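Probable hydrolase (Pseudomonas aeruginosa, PDB 7AL6) is of unknown function but has the alpha/beta hydrolase fold and is probably a hydrolase, possibly a lipolytic one. Local coordinates at residues I31-W36 with A105-L110; D126-Y131 with L252-H257; S42-A47 with A182-Q187; G237-A240 with R244-A247; H263-D268 with Q274-V279. One frame throughout, in Å; residues are numbered along the deposited sequence.

Interaction 1 of 5, residues I31-W36 with A105-L110; sequences IALHGW and AIVSVL
L33 of strand 28-33 meets V107 and S108 of helix 103-114 through a single methyl group, CD1. The apolar part of the contact is the pair L33 CD1 and V107 CG1, 4.1 Å apart, with the two side chains crossing at about a right angle. L33 sends CG away from its own carbonyl carbon (chi1 -52°) and continues extended. Leucine suits the place because this extended branch carries CD1 across to V107 and S108. The backbones approach closely, L33 CA lying 7.2 Å from A105 CA. V84 and F60 also pack on L33.

The second kind of contact sets a methyl against a hydroxyl: S108 OG lies 3.6 Å from L33 CD1. A serine can be buried here because its OG is hydrogen-bonded to G104 O, one turn back in the same helix. S108 also touches L98, L122 and L124 of the neighbouring strands.

H34 is bonded at both ring nitrogens. Its ND1 donates to G35 O within the segment over 2.8 Å, with the acceptor almost exactly in the ring plane, and its NE2 is bonded to F60 N outside it.

This is the strand-to-helix packing of the alpha/beta hydrolase core, where the helix that starts right after S102 of the probable nucleophile elbow (G100, S102, G104) lies against the central parallel strands.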
# COMPACT_ATOMS: atom_id res chain seq x y z
N ILE A 31 15.74 -19.12 14.29
CA ILE A 31 14.42 -18.52 14.09
C ILE A 31 13.36 -19.55 14.44
O ILE A 31 13.39 -20.68 13.92
CB ILE A 31 14.25 -18.02 12.64
CG1 ILE A 31 15.37 -17.04 12.32
CG2 ILE A 31 12.89 -17.29 12.48
CD1 ILE A 31 15.42 -16.63 10.80
N ALA A 32 12.44 -19.17 15.34
CA ALA A 32 11.33 -20.02 15.76
C ALA A 32 10.05 -19.62 15.04
O ALA A 32 9.64 -18.45 15.07
CB ALA A 32 11.14 -19.94 17.28
N LEU A 33 9.41 -20.60 14.43
CA LEU A 33 8.24 -20.41 13.58
C LEU A 33 7.03 -21.17 14.14
O LEU A 33 7.11 -22.37 14.42
CB LEU A 33 8.57 -20.89 12.16
CG LEU A 33 9.83 -20.33 11.50
CD1 LEU A 33 9.92 -20.91 10.09
CD2 LEU A 33 9.74 -18.82 11.43
N HIS A 34 5.88 -20.47 14.24
CA HIS A 34 4.70 -20.99 14.92
C HIS A 34 3.72 -21.63 13.92
O HIS A 34 3.89 -21.59 12.70
CB HIS A 34 4.02 -19.89 15.75
CG HIS A 34 3.59 -18.70 14.94
ND1 HIS A 34 2.48 -18.74 14.12
CD2 HIS A 34 4.12 -17.46 14.80
CE1 HIS A 34 2.36 -17.58 13.49
NE2 HIS A 34 3.34 -16.78 13.89
N GLY A 35 2.64 -22.15 14.47
CA GLY A 35 1.54 -22.82 13.77
C GLY A 35 0.55 -21.87 13.13
O GLY A 35 0.54 -20.71 13.45
N TRP A 36 -0.28 -22.38 12.25
CA TRP A 36 -1.30 -21.58 11.54
C TRP A 36 -2.26 -20.95 12.57
O TRP A 36 -2.69 -21.68 13.44
CB TRP A 36 -2.00 -22.49 10.55
CG TRP A 36 -3.04 -21.86 9.69
CD1 TRP A 36 -2.85 -20.97 8.69
CD2 TRP A 36 -4.41 -22.23 9.63
NE1 TRP A 36 -4.03 -20.70 8.06
CE2 TRP A 36 -5.01 -21.44 8.64
CE3 TRP A 36 -5.22 -23.07 10.40
CZ2 TRP A 36 -6.37 -21.51 8.36
CZ3 TRP A 36 -6.56 -23.14 10.12
CH2 TRP A 36 -7.12 -22.37 9.11
N ALA A 105 6.83 -25.86 11.11
CA ALA A 105 7.72 -26.97 10.77
C ALA A 105 7.66 -27.26 9.29
O ALA A 105 8.69 -27.50 8.66
CB ALA A 105 7.35 -28.23 11.58
N ILE A 106 6.47 -27.16 8.70
CA ILE A 106 6.33 -27.36 7.27
C ILE A 106 7.14 -26.34 6.50
O ILE A 106 7.83 -26.67 5.52
CB ILE A 106 4.85 -27.33 6.87
CG1 ILE A 106 4.13 -28.51 7.50
CG2 ILE A 106 4.74 -27.31 5.37
CD1 ILE A 106 2.66 -28.45 7.35
N VAL A 107 7.08 -25.07 6.93
CA VAL A 107 7.78 -24.00 6.25
C VAL A 107 9.28 -24.21 6.38
O VAL A 107 10.05 -23.97 5.44
CB VAL A 107 7.34 -22.63 6.82
CG1 VAL A 107 8.26 -21.52 6.34
CG2 VAL A 107 5.92 -22.32 6.41
N SER A 108 9.70 -24.68 7.54
CA SER A 108 11.11 -24.92 7.80
C SER A 108 11.66 -25.98 6.86
O SER A 108 12.78 -25.83 6.36
CB SER A 108 11.30 -25.38 9.24
OG SER A 108 10.98 -24.39 10.19
N VAL A 109 10.89 -27.06 6.65
CA VAL A 109 11.33 -28.15 5.76
C VAL A 109 11.46 -27.64 4.33
O VAL A 109 12.40 -28.00 3.62
CB VAL A 109 10.36 -29.35 5.83
CG1 VAL A 109 10.59 -30.34 4.65
CG2 VAL A 109 10.49 -30.09 7.17
N LEU A 110 10.52 -26.83 3.89
CA LEU A 110 10.53 -26.25 2.53
C LEU A 110 11.80 -25.41 2.37
O LEU A 110 12.47 -25.57 1.42
CB LEU A 110 9.30 -25.37 2.32
CG LEU A 110 7.98 -26.09 2.05
CD1 LEU A 110 6.92 -25.10 1.66
CD2 LEU A 110 8.14 -27.16 0.99

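Interaction 2 of 5, residues D126-Y131 with L252-H257; sequences DGLIPY and LPFERH. With EDO (1,2-ethanediol), chain H.
L252 opens the contact by extending toward L128 of the loop 126-131, and the two leucines meet tip to tip, L252 CD1 lying 3.9 Å from L128 CD2. Both are buried, and V222 of helix 215-223 packs on L252 as well. P253 follows at the surface, where its carbonyl O accepts a hydrogen bond of 2.9 Å from O2 of a 1,2-ethanediol, probably a remnant of the crystallisation liquor. F254 then turns its ring inward to take the other branch of L128: CD1 lies at the ring edge, near its plane, 3.6 Å from F254 CE2. One face of the same ring is covered by L252 CB, 4.1 Å above its centre. A flat phenylalanine is well placed here, since it offers an edge to one leucine and a face to the other. L128 reaches both partners because its CG stands opposite the backbone N (chi1 -173°), directing the fork at them. E255 begins strand 255-259 and forms a salt bridge with R286. The arrangement joins the loop after strand 119-125 to the entry of the last strand in an alpha/beta hydrolase fold, and that loop begins at D126, the probable acid of a Ser-His-Asp triad.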
# COMPACT_ATOMS: atom_id res chain seq x y z
N ASP A 126 5.91 -31.73 15.87
CA ASP A 126 4.64 -32.31 15.39
C ASP A 126 4.21 -31.79 14.02
O ASP A 126 3.05 -31.56 13.87
CB ASP A 126 3.55 -32.09 16.42
CG ASP A 126 2.59 -33.25 16.49
OD1 ASP A 126 3.06 -34.35 16.55
OD2 ASP A 126 1.41 -33.02 16.45
N GLY A 127 5.13 -31.59 13.10
CA GLY A 127 4.83 -31.16 11.72
C GLY A 127 5.92 -31.60 10.78
O GLY A 127 7.03 -31.67 11.21
N LEU A 128 5.59 -31.86 9.54
CA LEU A 128 6.55 -32.27 8.53
C LEU A 128 6.17 -31.81 7.13
O LEU A 128 6.90 -31.02 6.49
CB LEU A 128 6.70 -33.79 8.56
CG LEU A 128 7.81 -34.30 7.65
CD1 LEU A 128 9.14 -33.75 8.20
CD2 LEU A 128 7.87 -35.79 7.57
N ILE A 129 5.03 -32.28 6.64
CA ILE A 129 4.64 -31.97 5.27
C ILE A 129 3.24 -31.39 5.29
O ILE A 129 2.47 -31.60 6.24
CB ILE A 129 4.67 -33.22 4.36
CG1 ILE A 129 3.98 -34.39 5.04
CG2 ILE A 129 6.12 -33.59 3.99
CD1 ILE A 129 3.71 -35.56 4.11
N PRO A 130 2.85 -30.68 4.23
CA PRO A 130 1.48 -30.16 4.17
C PRO A 130 0.52 -31.19 3.61
O PRO A 130 0.95 -32.28 3.19
CB PRO A 130 1.62 -28.97 3.21
CG PRO A 130 2.68 -29.48 2.20
CD PRO A 130 3.66 -30.26 3.06
N TYR A 131 -0.77 -30.85 3.59
CA TYR A 131 -1.74 -31.57 2.76
C TYR A 131 -1.43 -31.35 1.29
O TYR A 131 -1.07 -30.24 0.88
CB TYR A 131 -3.16 -31.11 3.07
CG TYR A 131 -3.68 -31.62 4.40
CD1 TYR A 131 -3.43 -32.93 4.81
CD2 TYR A 131 -4.40 -30.80 5.24
CE1 TYR A 131 -3.89 -33.41 6.03
CE2 TYR A 131 -4.88 -31.27 6.46
CZ TYR A 131 -4.62 -32.57 6.85
OH TYR A 131 -5.07 -33.06 8.06
N LEU A 252 13.27 -41.87 6.86
CA LEU A 252 13.93 -40.58 6.89
C LEU A 252 15.00 -40.58 7.96
O LEU A 252 14.84 -41.19 9.01
CB LEU A 252 12.95 -39.43 7.19
CG LEU A 252 11.77 -39.25 6.25
CD1 LEU A 252 10.82 -38.15 6.76
CD2 LEU A 252 12.25 -38.95 4.84
N PRO A 253 16.07 -39.89 7.75
CA PRO A 253 17.14 -39.90 8.74
C PRO A 253 16.92 -38.93 9.88
O PRO A 253 17.89 -38.57 10.55
CB PRO A 253 18.38 -39.51 7.93
CG PRO A 253 17.80 -38.51 6.91
CD PRO A 253 16.46 -39.18 6.52
N PHE A 254 15.69 -38.45 10.10
CA PHE A 254 15.47 -37.52 11.21
C PHE A 254 15.52 -38.26 12.54
O PHE A 254 15.04 -39.38 12.66
CB PHE A 254 14.11 -36.81 11.05
CG PHE A 254 13.91 -36.13 9.71
CD1 PHE A 254 14.97 -35.80 8.90
CD2 PHE A 254 12.63 -35.81 9.28
CE1 PHE A 254 14.77 -35.19 7.68
CE2 PHE A 254 12.43 -35.19 8.06
CZ PHE A 254 13.50 -34.88 7.27
N GLU A 255 16.09 -37.61 13.57
CA GLU A 255 15.93 -38.08 14.94
C GLU A 255 14.48 -37.89 15.37
O GLU A 255 13.86 -36.85 15.11
CB GLU A 255 16.87 -37.33 15.89
CG GLU A 255 18.39 -37.43 15.55
CD GLU A 255 19.27 -36.51 16.43
OE1 GLU A 255 18.97 -36.38 17.63
OE2 GLU A 255 20.26 -35.92 15.94
N ARG A 256 13.89 -38.91 16.00
CA ARG A 256 12.48 -38.90 16.35
C ARG A 256 12.36 -39.08 17.86
O ARG A 256 13.01 -39.95 18.44
CB ARG A 256 11.69 -39.98 15.60
CG ARG A 256 11.68 -39.85 14.09
CD ARG A 256 10.87 -40.99 13.37
NE ARG A 256 11.27 -42.33 13.82
CZ ARG A 256 12.23 -43.09 13.27
NH1 ARG A 256 12.94 -42.69 12.22
NH2 ARG A 256 12.49 -44.28 13.79
N HIS A 257 11.55 -38.25 18.50
CA HIS A 257 11.30 -38.38 19.93
C HIS A 257 9.80 -38.38 20.15
O HIS A 257 9.10 -37.43 19.76
CB HIS A 257 12.00 -37.27 20.73
CG HIS A 257 13.47 -37.52 20.91
ND1 HIS A 257 14.40 -37.21 19.95
CD2 HIS A 257 14.15 -38.12 21.91
CE1 HIS A 257 15.59 -37.59 20.35
NE2 HIS A 257 15.47 -38.13 21.55
C1 EDO H . 20.34 -35.48 13.04
O1 EDO H . 21.64 -36.00 13.16
C2 EDO H . 19.42 -36.39 12.34
O2 EDO H . 18.92 -35.97 11.12

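Interaction 3 of 5, residues S42-A47 with A182-Q187; sequences SFSRLA and AELLAQ
The guanidinium of R45 carries L184 CD1 over one of its faces, with R45 NE 4.0 Å from that methyl and the two side chains crossing at about a right angle. Its polar rim is occupied by other partners: NE bonds to L267 O, while NH1 and NH2 form salt bridges with E270 and E180. With NE, NH1 and NH2 all engaged by oxygens, the cation's face can accept an apolar methyl, and arginine suits this buried place by offering both surfaces. The chain reaches there extended from CG to NE.

In this alpha/beta hydrolase fold the contact joins the loop between strands 28-33 and 53-58 to helix 179-189, which comes from the long connection between strands 119-125 and 229-234, where such folds commonly place a cap.

L184 also covers S44. S44 OG lies 3.7 Å from L184 CD1 and 3.9 Å from L184 CD2, so the leucine fork closes over the hydroxyl. With chi1 at 58° OG sits between the backbone N and the carbonyl carbon, and it is hydrogen-bonded to M41 O, which lets a serine lie beneath a leucine without loss of its polar contact. L3 of the second subunit packs on L184 too, placing this part of the helix close to the subunit interface, and a bound triethylene glycol lies about 4 Å from the L184 side chain.

One residue on, L185 turns its end to S42, at the start of 42-47. There L185 CD2 rests against the backbone, 3.8 Å from S42 N.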
# COMPACT_ATOMS: atom_id res chain seq x y z
N SER A 42 3.66 -19.06 21.08
CA SER A 42 3.66 -20.53 20.97
C SER A 42 4.96 -21.00 21.64
O SER A 42 4.93 -22.01 22.21
CB SER A 42 3.54 -20.95 19.55
OG SER A 42 3.47 -22.34 19.42
N PHE A 43 6.02 -20.21 21.63
CA PHE A 43 7.35 -20.55 22.19
C PHE A 43 7.60 -19.93 23.57
O PHE A 43 8.71 -20.01 24.04
CB PHE A 43 8.43 -20.19 21.17
CG PHE A 43 8.26 -20.90 19.86
CD1 PHE A 43 8.67 -22.21 19.70
CD2 PHE A 43 7.64 -20.29 18.79
CE1 PHE A 43 8.50 -22.87 18.50
CE2 PHE A 43 7.47 -20.95 17.59
CZ PHE A 43 7.89 -22.24 17.45
N SER A 44 6.58 -19.39 24.23
CA SER A 44 6.73 -18.68 25.52
C SER A 44 7.28 -19.60 26.61
O SER A 44 8.01 -19.14 27.42
CB SER A 44 5.47 -17.98 25.95
OG SER A 44 4.38 -18.86 26.06
N ARG A 45 6.91 -20.87 26.62
CA ARG A 45 7.42 -21.82 27.64
C ARG A 45 8.75 -22.45 27.19
O ARG A 45 9.60 -22.65 28.02
CB ARG A 45 6.41 -22.95 27.86
CG ARG A 45 5.06 -22.52 28.40
CD ARG A 45 4.40 -23.75 28.97
NE ARG A 45 2.98 -23.66 29.10
CZ ARG A 45 2.35 -23.50 30.24
NH1 ARG A 45 3.03 -23.40 31.35
NH2 ARG A 45 1.04 -23.44 30.26
N LEU A 46 8.85 -22.83 25.93
CA LEU A 46 10.02 -23.55 25.38
C LEU A 46 11.28 -22.71 25.21
O LEU A 46 12.28 -23.11 25.73
CB LEU A 46 9.60 -24.11 24.02
CG LEU A 46 10.68 -24.89 23.29
CD1 LEU A 46 11.34 -25.87 24.23
CD2 LEU A 46 10.11 -25.58 22.08
N ALA A 47 11.20 -21.53 24.62
CA ALA A 47 12.38 -20.73 24.25
C ALA A 47 13.20 -20.39 25.49
O ALA A 47 14.39 -20.51 25.43
CB ALA A 47 12.00 -19.50 23.49
N ALA A 182 -4.08 -21.37 25.51
CA ALA A 182 -4.98 -20.43 24.85
C ALA A 182 -4.85 -19.03 25.43
O ALA A 182 -4.82 -18.05 24.67
CB ALA A 182 -6.40 -20.95 24.93
N GLU A 183 -4.68 -18.92 26.75
CA GLU A 183 -4.37 -17.64 27.38
C GLU A 183 -3.06 -17.04 26.85
O GLU A 183 -2.99 -15.83 26.59
CB GLU A 183 -4.27 -17.81 28.92
CG GLU A 183 -5.63 -18.14 29.54
CD GLU A 183 -5.61 -18.31 31.06
OE1 GLU A 183 -4.53 -18.23 31.70
OE2 GLU A 183 -6.70 -18.56 31.61
N LEU A 184 -2.00 -17.85 26.79
CA LEU A 184 -0.71 -17.34 26.32
C LEU A 184 -0.81 -16.84 24.88
O LEU A 184 -0.38 -15.73 24.56
CB LEU A 184 0.34 -18.44 26.47
CG LEU A 184 0.77 -18.72 27.91
CD1 LEU A 184 1.53 -20.05 28.01
CD2 LEU A 184 1.61 -17.59 28.44
N LEU A 185 -1.43 -17.61 24.01
CA LEU A 185 -1.62 -17.15 22.65
C LEU A 185 -2.50 -15.90 22.58
O LEU A 185 -2.26 -15.03 21.74
CB LEU A 185 -2.21 -18.27 21.83
CG LEU A 185 -1.24 -19.44 21.58
CD1 LEU A 185 -2.04 -20.61 21.06
CD2 LEU A 185 -0.15 -19.05 20.59
N ALA A 186 -3.52 -15.79 23.46
CA ALA A 186 -4.42 -14.63 23.48
C ALA A 186 -3.70 -13.33 23.82
O ALA A 186 -4.13 -12.26 23.38
CB ALA A 186 -5.55 -14.83 24.50
N GLN A 187 -2.63 -13.38 24.59
CA GLN A 187 -1.88 -12.18 25.01
C GLN A 187 -1.31 -11.45 23.78
O GLN A 187 -1.13 -10.27 23.86
CB GLN A 187 -0.79 -12.55 26.00
CG GLN A 187 -1.36 -13.10 27.29
CD GLN A 187 -0.43 -12.87 28.45
OE1 GLN A 187 0.60 -13.50 28.56
NE2 GLN A 187 -0.80 -11.95 29.31

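Interaction 4 of 5, residues G237-A240 with R244-A247; sequences GMLA and RMRA
L239 turns one branch to the base of M245 and the other toward the end of R246. The first places CD2 against M245 CB; the modelled 3.2 Å between these two carbons is too short to be trusted in detail. The leucine starts with CG opposite its carbonyl carbon (chi1 -78°) and runs on extended, so that its fork arrives between its two neighbours and crosses each at about a right angle. A leucine fits because its two methyls serve two partners at once.

M245, by contrast, is bent. Its chi1 of -87° puts CG 4.3 Å from M238 CG, and the bends at chi2 and chi3 then turn only SD and CE. M238 is extended through its first two torsions and turns only at the sulfur. Methionine suits both places: a methylene of one meets a methylene of the other, while M245 CE reaches on to L128 CD2.

Helices 238-241 and 245-250 follow each other across a short turn in the part of the alpha/beta hydrolase fold that comes after strand 229-234. G237 is the N-cap residue of the first helix, and M238 N bonds to D126 OD2, so the start of this helix adjoins the probable triad acid.

R246, on the exposed side, begins with CG opposite the backbone N and then bends at chi3 (-126°), a turn that brings its guanidinium back to the leucine. R246 NH2 lies 3.7 Å from L239 CD1, approached obliquely. The long aliphatic chain lets the charged group remain at the surface while its end still reaches that methyl.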
# COMPACT_ATOMS: atom_id res chain seq x y z
N GLY A 237 -1.07 -36.04 18.85
CA GLY A 237 -1.01 -35.06 17.79
C GLY A 237 -1.06 -35.68 16.40
O GLY A 237 -1.91 -36.54 16.12
N MET A 238 -0.11 -35.27 15.55
CA MET A 238 -0.05 -35.67 14.13
C MET A 238 -0.25 -37.15 13.86
O MET A 238 -1.05 -37.53 12.99
CB MET A 238 1.32 -35.25 13.58
CG MET A 238 1.75 -35.87 12.26
SD MET A 238 3.17 -34.96 11.54
CE MET A 238 4.52 -35.46 12.59
N LEU A 239 0.50 -38.01 14.55
CA LEU A 239 0.49 -39.44 14.23
C LEU A 239 -0.83 -40.10 14.62
O LEU A 239 -1.29 -41.03 13.94
CB LEU A 239 1.66 -40.12 14.95
CG LEU A 239 3.01 -39.91 14.27
CD1 LEU A 239 4.02 -40.93 14.80
CD2 LEU A 239 2.92 -39.99 12.75
N ALA A 240 -1.44 -39.66 15.72
CA ALA A 240 -2.78 -40.13 16.05
C ALA A 240 -3.79 -39.75 14.97
O ALA A 240 -4.76 -40.47 14.74
CB ALA A 240 -3.21 -39.57 17.41
N ARG A 244 -0.40 -43.14 8.72
CA ARG A 244 0.33 -43.38 7.45
C ARG A 244 1.73 -42.74 7.53
O ARG A 244 2.65 -43.23 6.89
CB ARG A 244 -0.50 -42.88 6.27
CG ARG A 244 -1.21 -44.00 5.53
CD ARG A 244 -1.85 -43.57 4.21
NE ARG A 244 -0.93 -42.94 3.28
CZ ARG A 244 -1.28 -42.00 2.41
NH1 ARG A 244 -0.38 -41.46 1.60
NH2 ARG A 244 -2.54 -41.61 2.34
N MET A 245 1.87 -41.66 8.30
CA MET A 245 3.12 -40.92 8.52
C MET A 245 4.19 -41.83 9.11
O MET A 245 5.34 -41.66 8.77
CB MET A 245 2.86 -39.80 9.53
CG MET A 245 2.35 -38.52 8.92
SD MET A 245 3.52 -37.75 7.81
CE MET A 245 5.03 -38.07 8.71
N ARG A 246 3.81 -42.77 9.98
CA ARG A 246 4.77 -43.60 10.73
C ARG A 246 5.70 -44.33 9.77
O ARG A 246 6.88 -44.36 10.03
CB ARG A 246 3.96 -44.54 11.62
CG ARG A 246 4.78 -45.58 12.37
CD ARG A 246 3.94 -46.17 13.48
NE ARG A 246 4.66 -46.03 14.72
CZ ARG A 246 4.35 -45.19 15.70
NH1 ARG A 246 5.12 -45.15 16.77
NH2 ARG A 246 3.29 -44.42 15.62
N ALA A 247 5.19 -44.84 8.67
CA ALA A 247 6.02 -45.54 7.69
C ALA A 247 6.91 -44.56 6.92
O ALA A 247 8.05 -44.89 6.57
CB ALA A 247 5.15 -46.32 6.71

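Interaction 5 of 5, residues H263-D268 with Q274-V279; sequences HHLHLD and QAVARV
L265 and H266 both touch V276 of helix 270-284, beside the probable catalytic histidine of an alpha/beta hydrolase fold. That histidine, H263, begins the segment: its ND1 is bonded to D126 and its NE2 to S102, the geometry of a Ser-His-Asp triad, though the assignment is unconfirmed. H264 follows, and its carbonyl O accepts from both L267 N and D268 N, bonds that belong to the weakly bonded helical turn around 265-268. L265 points at the helix, with its CG 4.0 Å from V276 CG2 and its CD1 4.1 Å from the same methyl. Its chi1 of 77° places CG between the backbone N and the carbonyl carbon. Leucine suits this buried corner because its branched apolar end can touch V276 of the helix and L259 and V232 of the sheet at once. H266 contributes only the root of its side chain, CB, while its ring leads away to bond S42 OG through NE2. One face of that ring is covered by L267 CB, 4.2 Å above its centre. A compact valine serves opposite, because the backbones come close, H266 CA to V276 CA being 6.2 Å, and one of its two methyls, CG2, ends 4.2 Å from H266 CB.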
# COMPACT_ATOMS: atom_id res chain seq x y z
N HIS A 263 -1.08 -31.78 20.18
CA HIS A 263 -0.37 -31.10 19.11
C HIS A 263 0.43 -29.88 19.60
O HIS A 263 1.49 -29.56 19.05
CB HIS A 263 -1.38 -30.70 18.09
CG HIS A 263 -0.82 -30.04 16.89
ND1 HIS A 263 0.16 -30.62 16.11
CD2 HIS A 263 -1.10 -28.85 16.31
CE1 HIS A 263 0.43 -29.84 15.09
NE2 HIS A 263 -0.32 -28.75 15.19
N HIS A 264 -0.05 -29.22 20.65
CA HIS A 264 0.65 -28.09 21.26
C HIS A 264 1.38 -28.49 22.52
O HIS A 264 1.47 -27.70 23.46
CB HIS A 264 -0.34 -26.97 21.57
CG HIS A 264 -0.74 -26.18 20.36
ND1 HIS A 264 -1.63 -26.65 19.42
CD2 HIS A 264 -0.34 -24.95 19.93
CE1 HIS A 264 -1.78 -25.74 18.47
NE2 HIS A 264 -1.00 -24.71 18.75
N LEU A 265 1.98 -29.70 22.55
CA LEU A 265 2.53 -30.21 23.80
C LEU A 265 3.56 -29.28 24.41
O LEU A 265 3.75 -29.28 25.64
CB LEU A 265 3.13 -31.60 23.60
CG LEU A 265 4.49 -31.70 22.92
CD1 LEU A 265 5.00 -33.16 23.06
CD2 LEU A 265 4.44 -31.29 21.45
N HIS A 266 4.30 -28.55 23.59
CA HIS A 266 5.37 -27.60 24.02
C HIS A 266 4.78 -26.39 24.73
O HIS A 266 5.50 -25.75 25.42
CB HIS A 266 6.23 -27.17 22.83
CG HIS A 266 5.50 -26.32 21.88
ND1 HIS A 266 4.46 -26.76 21.17
CD2 HIS A 266 5.66 -25.04 21.53
CE1 HIS A 266 4.00 -25.80 20.41
NE2 HIS A 266 4.72 -24.75 20.61
N LEU A 267 3.53 -26.04 24.46
CA LEU A 267 2.85 -24.87 25.07
C LEU A 267 1.78 -25.24 26.11
O LEU A 267 1.58 -24.45 27.00
CB LEU A 267 2.22 -24.07 23.94
CG LEU A 267 1.44 -22.84 24.36
CD1 LEU A 267 2.38 -21.77 24.84
CD2 LEU A 267 0.58 -22.34 23.23
N ASP A 268 1.21 -26.43 26.05
CA ASP A 268 0.07 -26.83 26.90
C ASP A 268 0.44 -26.73 28.38
O ASP A 268 -0.34 -26.21 29.11
CB ASP A 268 -0.41 -28.24 26.58
CG ASP A 268 -1.28 -28.27 25.37
OD1 ASP A 268 -1.90 -27.27 25.12
OD2 ASP A 268 -1.28 -29.25 24.68
N GLN A 274 9.17 -28.76 29.19
CA GLN A 274 10.47 -29.23 29.67
C GLN A 274 10.97 -30.42 28.86
O GLN A 274 12.17 -30.56 28.62
CB GLN A 274 10.37 -29.66 31.13
CG GLN A 274 10.53 -28.55 32.12
CD GLN A 274 10.05 -28.94 33.51
OE1 GLN A 274 9.51 -28.12 34.24
NE2 GLN A 274 10.27 -30.20 33.88
N ALA A 275 10.06 -31.33 28.54
CA ALA A 275 10.45 -32.53 27.84
C ALA A 275 10.90 -32.17 26.44
O ALA A 275 11.93 -32.67 25.99
CB ALA A 275 9.29 -33.51 27.80
N VAL A 276 10.16 -31.31 25.74
CA VAL A 276 10.65 -30.85 24.45
C VAL A 276 11.99 -30.16 24.61
O VAL A 276 12.93 -30.40 23.85
CB VAL A 276 9.61 -29.94 23.76
CG1 VAL A 276 10.22 -29.38 22.47
CG2 VAL A 276 8.34 -30.74 23.49
N ALA A 277 12.12 -29.31 25.63
CA ALA A 277 13.37 -28.59 25.79
C ALA A 277 14.55 -29.53 25.98
O ALA A 277 15.67 -29.26 25.49
CB ALA A 277 13.23 -27.64 26.98
N ARG A 278 14.36 -30.61 26.74
CA ARG A 278 15.47 -31.53 26.97
C ARG A 278 15.94 -32.12 25.65
O ARG A 278 17.14 -32.22 25.39
CB ARG A 278 15.07 -32.67 27.91
CG ARG A 278 15.10 -32.32 29.37
CD ARG A 278 14.42 -33.46 30.18
NE ARG A 278 14.18 -33.13 31.59
CZ ARG A 278 15.10 -32.68 32.44
NH1 ARG A 278 16.37 -32.55 32.05
NH2 ARG A 278 14.76 -32.40 33.69
N VAL A 279 15.00 -32.50 24.80
CA VAL A 279 15.33 -33.10 23.49
C VAL A 279 16.10 -32.11 22.62
O VAL A 279 17.19 -32.44 22.23
CB VAL A 279 14.03 -33.53 22.78
CG1 VAL A 279 14.27 -33.80 21.31
CG2 VAL A 279 13.39 -34.72 23.45

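Three of the contacts converge on the probable triad. D126 OD2 in interaction 2 lies 2.7 Å from H263 ND1 in interaction 5 and 2.9 Å from M238 N in interaction 4, so one carboxylate oxygen ties them together. Interaction 3 joins interaction 5 through two further bonds, S42 OG to H266 NE2 at 3.0 Å and R45 NE to L267 O at 2.6 Å, which link the turn after H263 to the segment 42-47. Interaction 1 lies nearest the centre of the chain, about 4 Å from it; its A105 CB packs 3.5 Å from G127 O of interaction 2, and its strand end meets F43. Interactions 3 and 4 lie farthest apart, their centres about 25 Å from each other.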